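Side-chain contact in probable transcriptional regulator (Pseudomonas aeruginosa, PDB 2ESN), which probably regulates transcription as a LysR-family protein, with a helix-turn-helix domain for DNA and a domain that may bind a small effector: residues 186-191 with 199-204. Sequence-based numbering, arbitrary orientation.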
loop_
_atom_site.group_PDB
_atom_site.type_symbol
_atom_site.label_atom_id
_atom_site.label_comp_id
_atom_site.label_asym_id
_atom_site.label_seq_id
_atom_site.Cartn_x
_atom_site.Cartn_y
_atom_site.Cartn_z
ATOM N N HIS C 186 41.643 7.848 -23.065
ATOM C CA HIS C 186 40.931 6.629 -23.439
ATOM C C HIS C 186 41.803 5.950 -24.524
ATOM O O HIS C 186 42.290 6.646 -25.420
ATOM C CB HIS C 186 39.573 7.035 -24.002
ATOM C CG HIS C 186 38.666 5.872 -24.314
ATOM N ND1 HIS C 186 38.844 5.046 -25.407
ATOM C CD2 HIS C 186 37.569 5.414 -23.671
ATOM C CE1 HIS C 186 37.921 4.092 -25.387
ATOM N NE2 HIS C 186 37.119 4.310 -24.358
ATOM N N PRO C 187 41.979 4.599 -24.475
ATOM C CA PRO C 187 42.941 4.018 -25.440
ATOM C C PRO C 187 42.587 4.218 -26.905
ATOM O O PRO C 187 43.486 4.121 -27.733
ATOM C CB PRO C 187 43.046 2.529 -25.043
ATOM C CG PRO C 187 41.744 2.219 -24.252
ATOM C CD PRO C 187 41.361 3.585 -23.595
ATOM N N ARG C 188 41.335 4.566 -27.227
ATOM C CA ARG C 188 40.897 4.551 -28.614
ATOM C C ARG C 188 40.315 5.870 -29.063
ATOM O O ARG C 188 39.820 5.972 -30.173
ATOM C CB ARG C 188 39.912 3.405 -28.868
ATOM C CG ARG C 188 40.490 2.003 -28.848
ATOM C CD ARG C 188 39.445 0.819 -28.771
ATOM N NE ARG C 188 38.626 0.836 -27.534
ATOM C CZ ARG C 188 38.973 0.232 -26.404
ATOM N NH1 ARG C 188 40.133 -0.427 -26.308
ATOM N NH2 ARG C 188 38.178 0.288 -25.348
ATOM N N LEU C 189 40.391 6.916 -28.239
ATOM C CA LEU C 189 39.906 8.186 -28.676
ATOM C C LEU C 189 41.061 9.087 -28.922
ATOM O O LEU C 189 41.719 9.533 -27.979
ATOM C CB LEU C 189 38.942 8.808 -27.672
ATOM C CG LEU C 189 37.685 8.035 -27.265
ATOM C CD1 LEU C 189 36.829 8.889 -26.373
ATOM C CD2 LEU C 189 36.880 7.539 -28.491
ATOM N N ALA C 190 41.293 9.398 -30.180
ATOM C CA ALA C 190 42.403 10.295 -30.537
ATOM C C ALA C 190 41.836 11.717 -30.604
ATOM O O ALA C 190 42.550 12.716 -30.349
ATOM C CB ALA C 190 43.059 9.875 -31.835
ATOM N N GLY C 191 40.538 11.792 -30.881
ATOM C CA GLY C 191 39.729 12.917 -30.465
ATOM C C GLY C 191 38.277 12.549 -30.262
ATOM O O GLY C 191 37.938 11.426 -29.833
ATOM N N LEU C 199 29.899 3.738 -31.086
ATOM C CA LEU C 199 29.157 2.467 -30.960
ATOM C C LEU C 199 30.037 1.259 -30.778
ATOM O O LEU C 199 29.531 0.189 -30.435
ATOM C CB LEU C 199 28.153 2.229 -32.097
ATOM C CG LEU C 199 27.105 3.323 -32.221
ATOM C CD1 LEU C 199 26.379 3.132 -33.522
ATOM C CD2 LEU C 199 26.123 3.303 -31.008
ATOM N N ALA C 200 31.353 1.439 -30.975
ATOM C CA ALA C 200 32.341 0.385 -30.705
ATOM C C ALA C 200 32.804 0.296 -29.239
ATOM O O ALA C 200 33.581 -0.607 -28.875
ATOM C CB ALA C 200 33.555 0.574 -31.633
ATOM N N GLU C 201 32.323 1.194 -28.376
ATOM C CA GLU C 201 32.638 1.076 -26.939
ATOM C C GLU C 201 31.503 0.450 -26.129
ATOM O O GLU C 201 30.405 0.323 -26.614
ATOM C CB GLU C 201 32.962 2.449 -26.345
ATOM C CG GLU C 201 34.200 3.161 -26.927
ATOM C CD GLU C 201 35.499 2.340 -26.748
ATOM O OE1 GLU C 201 35.691 1.636 -25.707
ATOM O OE2 GLU C 201 36.315 2.392 -27.711
ATOM N N ARG C 202 31.790 0.036 -24.902
ATOM C CA ARG C 202 30.735 -0.232 -23.938
ATOM C C ARG C 202 30.370 1.077 -23.206
ATOM O O ARG C 202 31.159 2.058 -23.173
ATOM C CB ARG C 202 31.151 -1.370 -22.992
ATOM C CG ARG C 202 31.394 -2.737 -23.710
ATOM C CD ARG C 202 32.002 -3.749 -22.787
ATOM N NE ARG C 202 30.965 -4.351 -21.956
ATOM C CZ ARG C 202 31.126 -4.772 -20.688
ATOM N NH1 ARG C 202 32.302 -4.641 -20.045
ATOM N NH2 ARG C 202 30.077 -5.325 -20.029
ATOM N N HIS C 203 29.177 1.088 -22.626
ATOM C CA HIS C 203 28.563 2.318 -22.211
ATOM C C HIS C 203 28.047 2.231 -20.789
ATOM O O HIS C 203 27.569 1.161 -20.352
ATOM C CB HIS C 203 27.440 2.713 -23.153
ATOM C CG HIS C 203 27.908 3.139 -24.495
ATOM N ND1 HIS C 203 28.074 4.457 -24.838
ATOM C CD2 HIS C 203 28.261 2.417 -25.587
ATOM C CE1 HIS C 203 28.513 4.531 -26.084
ATOM N NE2 HIS C 203 28.620 3.307 -26.559
ATOM N N ALA C 204 28.177 3.354 -20.049
ATOM C CA ALA C 204 27.563 3.457 -18.727
ATOM C C ALA C 204 26.269 4.217 -18.955
ATOM O O ALA C 204 26.243 5.155 -19.714
ATOM C CB ALA C 204 28.446 4.214 -17.754
#
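Glu201 carries this contact, sending its carboxylate across to His186 and Arg188 where the chain leads into strand 202-206. With CG anti to the carbonyl carbon (chi1 -63°), the Glu201 chain bends at chi2 and brings the carboxylate to the guanidinium of Arg188, which takes it side-on. Arg188 NE gives a hydrogen bond of 2.8 Å to Glu201 OE2, and Arg188 NH2 one of 2.9 Å to Glu201 OE1. Both are nearly straight and use the syn lone pairs; the two flat groups are almost coplanar, 8° apart, so the double grip of this salt bridge fixes how the carboxylate is turned.

Glu201 thereby ties the loop after strand 168-183 to the lead-in of strand 202-206, which runs parallel to strands 228-233 and 249-253 in the periplasmic-binding-protein-like effector domain of the LysR family. The same carboxylate stands nearly perpendicular to the His186 ring and meets the ring's edge, Glu201 CD lying 3.3 Å from His186 CE1. Elsewhere on that edge, Arg188 N donates to His186 ND1 (3.1 Å), close to the ring plane, within the type I turn from His186 to Leu189, and Pro187 CD lies above one face, toward its rim. With NE2 bonded to the carbonyl oxygen of Asp247, the imidazole is held at both nitrogens.

Beyond Glu201, Arg202 turns to a second subunit, where its NH2 bonds to Val130 O of that chain. His203 and Ala204 then run on in the sheet, with backbone bonds to Ala230 and Leu249 respectively.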